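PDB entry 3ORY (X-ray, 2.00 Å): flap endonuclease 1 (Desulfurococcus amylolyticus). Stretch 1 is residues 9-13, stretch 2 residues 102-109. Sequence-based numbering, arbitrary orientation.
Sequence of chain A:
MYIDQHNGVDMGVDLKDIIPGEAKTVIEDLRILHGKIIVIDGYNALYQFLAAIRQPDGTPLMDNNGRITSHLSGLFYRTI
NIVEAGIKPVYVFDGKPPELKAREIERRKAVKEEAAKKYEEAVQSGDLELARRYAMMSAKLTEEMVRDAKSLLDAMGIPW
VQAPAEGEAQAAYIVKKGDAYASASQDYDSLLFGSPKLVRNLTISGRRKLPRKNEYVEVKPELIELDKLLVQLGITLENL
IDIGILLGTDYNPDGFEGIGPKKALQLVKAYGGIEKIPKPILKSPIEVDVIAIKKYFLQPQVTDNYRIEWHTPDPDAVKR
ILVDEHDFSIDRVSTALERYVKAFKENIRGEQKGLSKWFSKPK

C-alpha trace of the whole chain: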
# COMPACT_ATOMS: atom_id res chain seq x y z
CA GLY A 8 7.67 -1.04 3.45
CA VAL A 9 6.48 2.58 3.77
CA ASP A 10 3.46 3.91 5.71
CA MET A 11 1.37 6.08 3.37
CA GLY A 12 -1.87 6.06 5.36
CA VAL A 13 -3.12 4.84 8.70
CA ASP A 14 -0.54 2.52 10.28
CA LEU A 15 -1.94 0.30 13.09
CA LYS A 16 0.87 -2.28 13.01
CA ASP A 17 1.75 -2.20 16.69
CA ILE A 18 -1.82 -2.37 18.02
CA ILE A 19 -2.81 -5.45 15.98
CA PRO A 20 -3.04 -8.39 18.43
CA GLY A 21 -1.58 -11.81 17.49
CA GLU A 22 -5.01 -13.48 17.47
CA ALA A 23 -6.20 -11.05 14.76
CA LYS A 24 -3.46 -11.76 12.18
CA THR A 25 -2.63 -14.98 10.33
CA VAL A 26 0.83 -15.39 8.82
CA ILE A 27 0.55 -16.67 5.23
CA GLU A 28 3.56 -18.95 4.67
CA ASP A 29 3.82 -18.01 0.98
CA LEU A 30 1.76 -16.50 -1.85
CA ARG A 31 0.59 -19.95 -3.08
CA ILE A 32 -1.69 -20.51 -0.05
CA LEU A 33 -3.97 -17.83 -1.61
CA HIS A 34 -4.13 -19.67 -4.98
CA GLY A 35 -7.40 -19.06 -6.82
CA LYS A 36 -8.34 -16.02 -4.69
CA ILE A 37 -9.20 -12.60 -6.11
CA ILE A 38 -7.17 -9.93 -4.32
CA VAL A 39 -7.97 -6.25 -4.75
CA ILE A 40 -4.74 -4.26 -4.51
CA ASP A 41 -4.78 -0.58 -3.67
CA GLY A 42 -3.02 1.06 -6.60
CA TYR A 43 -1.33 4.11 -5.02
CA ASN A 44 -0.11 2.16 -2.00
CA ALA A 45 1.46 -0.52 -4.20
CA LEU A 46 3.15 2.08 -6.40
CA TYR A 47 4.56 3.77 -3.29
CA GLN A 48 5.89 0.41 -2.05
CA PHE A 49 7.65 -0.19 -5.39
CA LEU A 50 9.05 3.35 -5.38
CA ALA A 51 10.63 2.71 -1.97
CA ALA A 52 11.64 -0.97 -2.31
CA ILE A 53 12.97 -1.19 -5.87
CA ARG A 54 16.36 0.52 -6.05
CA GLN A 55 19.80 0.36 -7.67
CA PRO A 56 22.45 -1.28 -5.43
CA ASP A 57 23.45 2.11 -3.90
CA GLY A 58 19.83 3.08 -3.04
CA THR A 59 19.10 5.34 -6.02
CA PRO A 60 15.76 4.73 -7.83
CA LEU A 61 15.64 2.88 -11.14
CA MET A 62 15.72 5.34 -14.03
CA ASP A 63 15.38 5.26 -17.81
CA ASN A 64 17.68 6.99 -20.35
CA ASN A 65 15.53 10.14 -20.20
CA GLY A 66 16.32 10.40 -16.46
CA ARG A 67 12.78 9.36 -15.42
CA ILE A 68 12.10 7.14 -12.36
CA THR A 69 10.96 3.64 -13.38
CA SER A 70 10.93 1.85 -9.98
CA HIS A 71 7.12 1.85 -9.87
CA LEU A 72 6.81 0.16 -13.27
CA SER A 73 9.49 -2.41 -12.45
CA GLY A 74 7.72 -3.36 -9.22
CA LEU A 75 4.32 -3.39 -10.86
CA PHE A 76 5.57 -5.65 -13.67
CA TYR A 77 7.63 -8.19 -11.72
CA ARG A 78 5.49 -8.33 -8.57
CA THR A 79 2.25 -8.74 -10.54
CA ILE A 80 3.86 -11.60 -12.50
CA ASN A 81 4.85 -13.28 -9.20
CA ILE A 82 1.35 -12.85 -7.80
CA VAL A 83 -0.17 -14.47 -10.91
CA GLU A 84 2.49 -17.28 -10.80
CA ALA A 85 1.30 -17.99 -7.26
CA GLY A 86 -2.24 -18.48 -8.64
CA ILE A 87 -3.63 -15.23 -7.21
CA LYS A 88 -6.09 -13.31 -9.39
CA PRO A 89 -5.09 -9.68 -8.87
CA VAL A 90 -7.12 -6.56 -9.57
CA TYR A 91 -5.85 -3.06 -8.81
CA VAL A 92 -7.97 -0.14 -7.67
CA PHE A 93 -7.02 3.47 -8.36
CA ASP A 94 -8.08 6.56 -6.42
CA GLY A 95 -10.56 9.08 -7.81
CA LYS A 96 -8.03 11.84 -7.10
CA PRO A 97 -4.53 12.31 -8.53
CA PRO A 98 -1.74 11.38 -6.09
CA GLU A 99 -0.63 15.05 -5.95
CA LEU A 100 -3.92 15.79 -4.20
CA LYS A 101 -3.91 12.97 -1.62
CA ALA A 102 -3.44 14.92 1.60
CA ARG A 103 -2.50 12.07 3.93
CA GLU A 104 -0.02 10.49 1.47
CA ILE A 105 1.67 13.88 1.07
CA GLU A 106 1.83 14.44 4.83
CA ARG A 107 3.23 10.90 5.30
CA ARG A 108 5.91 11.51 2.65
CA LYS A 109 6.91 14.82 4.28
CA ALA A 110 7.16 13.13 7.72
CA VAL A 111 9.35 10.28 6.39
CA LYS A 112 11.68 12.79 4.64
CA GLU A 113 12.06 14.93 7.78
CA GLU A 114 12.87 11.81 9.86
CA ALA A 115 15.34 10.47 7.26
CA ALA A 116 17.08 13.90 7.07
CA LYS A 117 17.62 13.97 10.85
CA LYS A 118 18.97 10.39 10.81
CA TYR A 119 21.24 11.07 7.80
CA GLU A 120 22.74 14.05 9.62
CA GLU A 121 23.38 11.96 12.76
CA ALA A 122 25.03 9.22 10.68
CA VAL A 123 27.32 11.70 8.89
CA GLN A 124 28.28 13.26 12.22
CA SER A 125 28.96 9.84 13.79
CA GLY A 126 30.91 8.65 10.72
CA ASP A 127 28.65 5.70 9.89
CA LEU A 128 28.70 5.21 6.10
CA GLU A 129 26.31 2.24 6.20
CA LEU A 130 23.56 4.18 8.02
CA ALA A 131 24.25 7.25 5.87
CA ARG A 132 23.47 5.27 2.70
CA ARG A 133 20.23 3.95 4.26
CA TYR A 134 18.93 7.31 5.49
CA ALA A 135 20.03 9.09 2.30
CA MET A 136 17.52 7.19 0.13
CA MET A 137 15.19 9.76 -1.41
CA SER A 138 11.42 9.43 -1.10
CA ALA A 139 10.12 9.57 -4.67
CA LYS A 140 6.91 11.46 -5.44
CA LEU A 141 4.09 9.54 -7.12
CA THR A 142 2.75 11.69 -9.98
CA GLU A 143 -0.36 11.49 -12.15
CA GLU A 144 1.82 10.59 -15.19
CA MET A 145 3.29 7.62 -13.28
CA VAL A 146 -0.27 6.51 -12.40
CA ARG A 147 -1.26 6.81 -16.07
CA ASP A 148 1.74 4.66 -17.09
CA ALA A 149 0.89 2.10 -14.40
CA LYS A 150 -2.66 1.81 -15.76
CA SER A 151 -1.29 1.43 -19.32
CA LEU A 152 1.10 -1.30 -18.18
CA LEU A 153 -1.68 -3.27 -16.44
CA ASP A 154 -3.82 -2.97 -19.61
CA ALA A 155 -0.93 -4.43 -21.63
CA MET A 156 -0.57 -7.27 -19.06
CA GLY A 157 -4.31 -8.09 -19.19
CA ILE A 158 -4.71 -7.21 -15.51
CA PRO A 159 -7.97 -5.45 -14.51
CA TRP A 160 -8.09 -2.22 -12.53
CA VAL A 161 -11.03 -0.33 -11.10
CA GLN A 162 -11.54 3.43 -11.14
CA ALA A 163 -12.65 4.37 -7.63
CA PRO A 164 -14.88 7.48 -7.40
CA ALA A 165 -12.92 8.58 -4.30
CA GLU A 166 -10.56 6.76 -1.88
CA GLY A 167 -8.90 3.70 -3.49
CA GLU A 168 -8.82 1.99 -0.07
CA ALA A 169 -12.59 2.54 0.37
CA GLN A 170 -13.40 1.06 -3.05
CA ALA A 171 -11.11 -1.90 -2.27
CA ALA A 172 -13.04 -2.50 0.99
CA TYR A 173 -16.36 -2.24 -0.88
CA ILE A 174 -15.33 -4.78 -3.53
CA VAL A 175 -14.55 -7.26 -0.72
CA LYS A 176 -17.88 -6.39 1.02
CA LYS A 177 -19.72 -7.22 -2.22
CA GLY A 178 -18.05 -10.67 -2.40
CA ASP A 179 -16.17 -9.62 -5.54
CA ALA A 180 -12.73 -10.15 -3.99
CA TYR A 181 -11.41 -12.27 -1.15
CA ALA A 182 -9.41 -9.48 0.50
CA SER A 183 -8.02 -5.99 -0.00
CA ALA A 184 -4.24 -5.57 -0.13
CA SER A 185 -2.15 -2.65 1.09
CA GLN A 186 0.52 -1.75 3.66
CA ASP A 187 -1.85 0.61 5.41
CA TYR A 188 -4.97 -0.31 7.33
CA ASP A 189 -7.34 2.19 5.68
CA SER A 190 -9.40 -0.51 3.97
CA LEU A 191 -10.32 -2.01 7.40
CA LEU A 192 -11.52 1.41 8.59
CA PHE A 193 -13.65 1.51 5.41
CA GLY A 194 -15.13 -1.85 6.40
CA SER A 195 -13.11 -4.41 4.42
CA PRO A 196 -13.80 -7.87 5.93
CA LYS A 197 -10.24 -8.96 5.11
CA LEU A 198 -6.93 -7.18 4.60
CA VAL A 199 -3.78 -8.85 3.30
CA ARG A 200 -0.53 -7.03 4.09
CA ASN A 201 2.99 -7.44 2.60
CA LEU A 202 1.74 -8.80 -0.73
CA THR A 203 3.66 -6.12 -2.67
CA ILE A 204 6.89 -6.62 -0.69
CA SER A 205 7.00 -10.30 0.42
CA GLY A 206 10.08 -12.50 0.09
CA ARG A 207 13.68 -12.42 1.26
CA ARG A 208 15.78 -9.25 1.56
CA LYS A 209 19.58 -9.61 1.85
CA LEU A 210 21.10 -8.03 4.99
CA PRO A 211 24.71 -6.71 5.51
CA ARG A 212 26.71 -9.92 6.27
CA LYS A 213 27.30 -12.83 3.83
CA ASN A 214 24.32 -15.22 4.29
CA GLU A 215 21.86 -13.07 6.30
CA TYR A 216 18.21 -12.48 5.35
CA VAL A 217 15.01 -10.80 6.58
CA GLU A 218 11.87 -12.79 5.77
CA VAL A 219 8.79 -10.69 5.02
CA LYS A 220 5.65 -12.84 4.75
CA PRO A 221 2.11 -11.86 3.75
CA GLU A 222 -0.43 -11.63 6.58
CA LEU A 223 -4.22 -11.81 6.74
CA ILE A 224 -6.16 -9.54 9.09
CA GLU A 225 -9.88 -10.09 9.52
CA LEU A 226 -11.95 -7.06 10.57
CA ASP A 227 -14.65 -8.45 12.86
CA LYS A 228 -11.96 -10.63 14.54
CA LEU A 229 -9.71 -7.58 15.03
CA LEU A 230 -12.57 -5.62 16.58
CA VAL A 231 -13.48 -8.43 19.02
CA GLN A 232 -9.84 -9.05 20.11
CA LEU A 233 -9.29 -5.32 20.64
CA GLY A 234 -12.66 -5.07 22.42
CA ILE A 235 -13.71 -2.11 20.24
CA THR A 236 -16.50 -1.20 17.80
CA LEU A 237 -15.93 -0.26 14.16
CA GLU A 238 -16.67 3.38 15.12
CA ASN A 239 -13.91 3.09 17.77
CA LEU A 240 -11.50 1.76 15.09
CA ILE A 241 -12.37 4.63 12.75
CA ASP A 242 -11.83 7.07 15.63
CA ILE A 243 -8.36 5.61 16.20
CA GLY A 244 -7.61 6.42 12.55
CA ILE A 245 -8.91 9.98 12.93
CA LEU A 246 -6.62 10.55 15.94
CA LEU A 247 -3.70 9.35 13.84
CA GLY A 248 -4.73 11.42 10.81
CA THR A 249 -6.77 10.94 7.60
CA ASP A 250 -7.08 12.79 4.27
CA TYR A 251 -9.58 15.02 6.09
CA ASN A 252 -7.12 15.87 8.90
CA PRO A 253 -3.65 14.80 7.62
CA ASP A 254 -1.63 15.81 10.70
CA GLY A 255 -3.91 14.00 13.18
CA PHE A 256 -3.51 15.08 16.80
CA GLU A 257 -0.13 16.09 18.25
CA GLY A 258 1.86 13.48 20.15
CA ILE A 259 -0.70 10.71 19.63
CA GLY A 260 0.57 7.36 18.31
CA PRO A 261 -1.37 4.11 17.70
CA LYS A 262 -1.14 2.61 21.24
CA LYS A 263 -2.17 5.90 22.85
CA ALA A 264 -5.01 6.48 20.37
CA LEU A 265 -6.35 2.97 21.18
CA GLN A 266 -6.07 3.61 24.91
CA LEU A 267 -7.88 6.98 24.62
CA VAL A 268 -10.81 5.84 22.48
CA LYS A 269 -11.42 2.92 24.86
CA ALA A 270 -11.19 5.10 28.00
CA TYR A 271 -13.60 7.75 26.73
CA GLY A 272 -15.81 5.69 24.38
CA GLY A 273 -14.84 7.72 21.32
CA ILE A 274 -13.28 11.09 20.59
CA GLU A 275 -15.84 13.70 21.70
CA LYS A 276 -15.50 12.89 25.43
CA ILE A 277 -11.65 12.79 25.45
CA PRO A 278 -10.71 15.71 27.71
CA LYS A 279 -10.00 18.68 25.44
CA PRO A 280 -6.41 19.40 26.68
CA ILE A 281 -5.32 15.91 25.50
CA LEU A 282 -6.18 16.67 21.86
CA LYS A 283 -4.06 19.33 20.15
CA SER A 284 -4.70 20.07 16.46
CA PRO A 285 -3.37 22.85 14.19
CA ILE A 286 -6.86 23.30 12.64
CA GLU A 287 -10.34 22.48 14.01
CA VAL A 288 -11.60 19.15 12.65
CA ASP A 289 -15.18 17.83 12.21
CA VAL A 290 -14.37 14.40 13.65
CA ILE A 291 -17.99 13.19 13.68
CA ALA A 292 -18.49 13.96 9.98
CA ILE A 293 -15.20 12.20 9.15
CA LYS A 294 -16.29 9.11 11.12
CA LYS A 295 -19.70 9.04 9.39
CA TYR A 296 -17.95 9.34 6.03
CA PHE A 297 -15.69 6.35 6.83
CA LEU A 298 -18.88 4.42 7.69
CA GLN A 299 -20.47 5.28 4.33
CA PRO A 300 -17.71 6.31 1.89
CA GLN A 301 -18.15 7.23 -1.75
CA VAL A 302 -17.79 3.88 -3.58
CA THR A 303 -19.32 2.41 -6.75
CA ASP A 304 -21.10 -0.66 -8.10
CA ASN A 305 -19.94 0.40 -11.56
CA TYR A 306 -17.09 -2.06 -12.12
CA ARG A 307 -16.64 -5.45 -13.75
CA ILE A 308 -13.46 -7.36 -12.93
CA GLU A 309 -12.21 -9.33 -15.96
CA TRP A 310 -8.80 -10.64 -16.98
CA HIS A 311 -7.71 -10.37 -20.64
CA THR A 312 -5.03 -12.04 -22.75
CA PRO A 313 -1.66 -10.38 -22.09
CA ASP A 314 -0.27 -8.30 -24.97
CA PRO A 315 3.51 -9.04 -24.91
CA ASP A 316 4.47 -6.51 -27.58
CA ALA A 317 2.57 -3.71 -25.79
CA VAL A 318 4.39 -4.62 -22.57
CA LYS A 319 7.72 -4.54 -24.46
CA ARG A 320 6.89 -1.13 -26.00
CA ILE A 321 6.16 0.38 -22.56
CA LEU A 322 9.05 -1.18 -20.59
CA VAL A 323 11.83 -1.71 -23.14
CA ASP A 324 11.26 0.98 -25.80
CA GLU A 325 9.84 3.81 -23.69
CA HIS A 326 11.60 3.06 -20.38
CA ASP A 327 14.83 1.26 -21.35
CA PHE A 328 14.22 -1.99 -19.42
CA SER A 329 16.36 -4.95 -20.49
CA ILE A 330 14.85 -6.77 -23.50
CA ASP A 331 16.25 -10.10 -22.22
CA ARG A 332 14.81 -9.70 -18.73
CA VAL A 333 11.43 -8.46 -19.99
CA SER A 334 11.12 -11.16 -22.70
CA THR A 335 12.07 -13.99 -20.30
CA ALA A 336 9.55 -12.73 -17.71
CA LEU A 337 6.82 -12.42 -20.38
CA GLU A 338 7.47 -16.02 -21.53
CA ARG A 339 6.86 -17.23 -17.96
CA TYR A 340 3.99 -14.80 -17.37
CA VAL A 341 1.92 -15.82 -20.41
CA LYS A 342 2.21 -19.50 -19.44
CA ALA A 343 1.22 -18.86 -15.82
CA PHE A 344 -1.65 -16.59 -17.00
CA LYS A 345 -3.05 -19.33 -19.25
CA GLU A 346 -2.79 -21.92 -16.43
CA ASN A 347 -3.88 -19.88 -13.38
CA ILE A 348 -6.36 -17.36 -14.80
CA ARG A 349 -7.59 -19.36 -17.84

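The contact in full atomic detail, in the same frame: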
# COMPACT_ATOMS: atom_id res chain seq x y z
N VAL A 9 6.72 1.20 3.32
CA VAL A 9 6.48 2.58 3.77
C VAL A 9 5.01 2.84 4.16
O VAL A 9 4.09 2.34 3.52
CB VAL A 9 6.95 3.63 2.73
CG1 VAL A 9 8.47 3.69 2.68
CG2 VAL A 9 6.37 3.34 1.35
N ASP A 10 4.81 3.60 5.24
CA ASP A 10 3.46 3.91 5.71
C ASP A 10 2.96 5.16 5.00
O ASP A 10 3.49 6.26 5.21
CB ASP A 10 3.43 4.13 7.23
CG ASP A 10 2.13 4.81 7.69
OD1 ASP A 10 1.04 4.50 7.14
OD2 ASP A 10 2.20 5.65 8.61
N MET A 11 1.94 4.98 4.16
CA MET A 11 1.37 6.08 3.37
C MET A 11 -0.06 6.41 3.80
O MET A 11 -0.78 7.13 3.09
CB MET A 11 1.39 5.75 1.87
CG MET A 11 2.78 5.52 1.26
SD MET A 11 3.96 6.84 1.55
CE MET A 11 3.19 8.24 0.73
N GLY A 12 -0.48 5.91 4.95
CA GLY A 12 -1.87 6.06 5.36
C GLY A 12 -2.06 6.00 6.85
O GLY A 12 -1.47 6.79 7.59
N VAL A 13 -2.90 5.07 7.29
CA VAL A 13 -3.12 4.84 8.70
C VAL A 13 -2.39 3.55 9.07
O VAL A 13 -2.74 2.47 8.59
CB VAL A 13 -4.63 4.72 9.00
CG1 VAL A 13 -4.88 4.35 10.46
CG2 VAL A 13 -5.36 6.02 8.62
N ALA A 102 -4.01 14.15 0.50
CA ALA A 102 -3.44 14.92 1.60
C ALA A 102 -2.67 14.08 2.62
O ALA A 102 -1.59 14.47 3.07
CB ALA A 102 -4.50 15.78 2.28
N ARG A 103 -3.20 12.91 2.98
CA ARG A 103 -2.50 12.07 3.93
C ARG A 103 -1.20 11.50 3.34
O ARG A 103 -0.16 11.51 4.01
CB ARG A 103 -3.41 10.97 4.51
CG ARG A 103 -2.69 9.99 5.48
CD ARG A 103 -2.20 10.68 6.77
NE ARG A 103 -1.76 9.69 7.75
CZ ARG A 103 -1.40 9.96 9.00
NH1 ARG A 103 -1.03 8.97 9.81
NH2 ARG A 103 -1.42 11.20 9.45
N GLU A 104 -1.24 11.02 2.10
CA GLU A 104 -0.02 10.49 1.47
C GLU A 104 1.07 11.55 1.43
O GLU A 104 2.24 11.25 1.64
CB GLU A 104 -0.27 10.00 0.03
CG GLU A 104 -1.07 8.72 -0.06
CD GLU A 104 -1.38 8.34 -1.51
OE1 GLU A 104 -1.04 9.12 -2.45
OE2 GLU A 104 -1.98 7.28 -1.71
N ILE A 105 0.68 12.80 1.17
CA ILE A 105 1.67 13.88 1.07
C ILE A 105 2.25 14.20 2.44
O ILE A 105 3.46 14.43 2.57
CB ILE A 105 1.07 15.14 0.41
CG1 ILE A 105 0.83 14.87 -1.09
CG2 ILE A 105 1.98 16.37 0.63
CD1 ILE A 105 -0.19 15.79 -1.68
N GLU A 106 1.39 14.22 3.46
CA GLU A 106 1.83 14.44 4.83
C GLU A 106 2.75 13.31 5.31
O GLU A 106 3.75 13.56 6.01
CB GLU A 106 0.63 14.59 5.77
CG GLU A 106 1.00 14.89 7.24
CD GLU A 106 1.31 13.63 8.05
OE1 GLU A 106 0.97 12.52 7.60
OE2 GLU A 106 1.88 13.75 9.16
N ARG A 107 2.41 12.06 4.95
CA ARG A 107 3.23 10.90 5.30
C ARG A 107 4.61 11.01 4.65
O ARG A 107 5.63 10.83 5.32
CB ARG A 107 2.57 9.58 4.89
CG ARG A 107 1.33 9.21 5.71
CD ARG A 107 1.45 9.78 7.11
NE ARG A 107 2.19 8.92 8.01
CZ ARG A 107 2.59 9.27 9.22
NH1 ARG A 107 2.38 10.50 9.70
NH2 ARG A 107 3.24 8.38 9.96
N ARG A 108 4.64 11.31 3.36
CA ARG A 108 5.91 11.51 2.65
C ARG A 108 6.79 12.58 3.31
O ARG A 108 7.97 12.35 3.57
CB ARG A 108 5.67 11.84 1.17
CG ARG A 108 6.94 11.95 0.37
CD ARG A 108 6.72 12.36 -1.07
NE ARG A 108 8.00 12.76 -1.66
CZ ARG A 108 8.51 13.99 -1.59
NH1 ARG A 108 7.85 14.97 -0.97
NH2 ARG A 108 9.70 14.25 -2.15
N LYS A 109 6.20 13.74 3.60
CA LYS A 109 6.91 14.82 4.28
C LYS A 109 7.49 14.37 5.63
O LYS A 109 8.65 14.65 5.93
CB LYS A 109 6.02 16.06 4.43
CG LYS A 109 6.69 17.26 5.15
CD LYS A 109 6.52 18.56 4.35
CE LYS A 109 6.98 19.80 5.14
NZ LYS A 109 5.93 20.25 6.11

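Two arginines one helical turn apart grip a short irregular segment, and the first of them directs both of its hydrogen bonds to the loop at a single backbone oxygen. The carbonyl O of G12 lies at the edge of the R103 guanidinium, near its plane, where it accepts from R103 NE at 2.9 Å and from R103 NH1 at 3.1 Å. The two N-H groups point roughly the same way, so one oxygen cannot be in line with both; it is better aligned with NE (158°) than NH1 (141°).

Stretch 2 is helical throughout, held by backbone bonds such as R107 N to R103 O (2.8 Å) and R108 N to E104 O (3.0 Å). Stretch 1 has no regular secondary structure and comes nearest to the helix at M11, whose CA is 5.0 Å from the CA of E104. The spacing of the helix places R103 and R107 on the same side, both with CA-to-CB bonds directed toward the loop. G12 has no side chain; its phi/psi of -155/-123 lies in a region glycine reaches easily, and its carbonyl O faces R103.

The second arginine meets an acid. D10 and R107 form a salt bridge in which D10 OD2 accepts from R107 NH2 at 3.2 Å and, through a weak bond, from R107 NE at 3.3 Å. The other carboxylate oxygen is turned to its own segment: D10 OD1 accepts from G12 N at 3.0 Å, with an angle of 164°. One aspartate thus braces the loop internally while anchoring it to the helix.

E106 supports this arrangement from within the helix. E106 OE1 accepts a nearly straight hydrogen bond from R107 NH1 at 3.2 Å, part of a salt bridge, and also lies 3.3 Å from R103 NH2. The latter contact is purely electrostatic, because the oxygen sits well out of the guanidinium plane. E106 itself does not touch stretch 1, yet its negative charge lies between the two arginines that do.

Van der Waals packing centres on M11, which contributes the largest buried area of any residue here. Its CA-to-CB bond runs sideways, but an m, m, m conformation brings the end of the side chain to the helix. M11 CE rests 3.3 Å from the backbone O of E104 and 3.9 Å from E104 CB, and it also reaches R108 CB at 4.4 Å. The aliphatic part of R107 packs against the loop backbone, with R107 CG 3.7 Å from M11 C and 3.8 Å from G12 N.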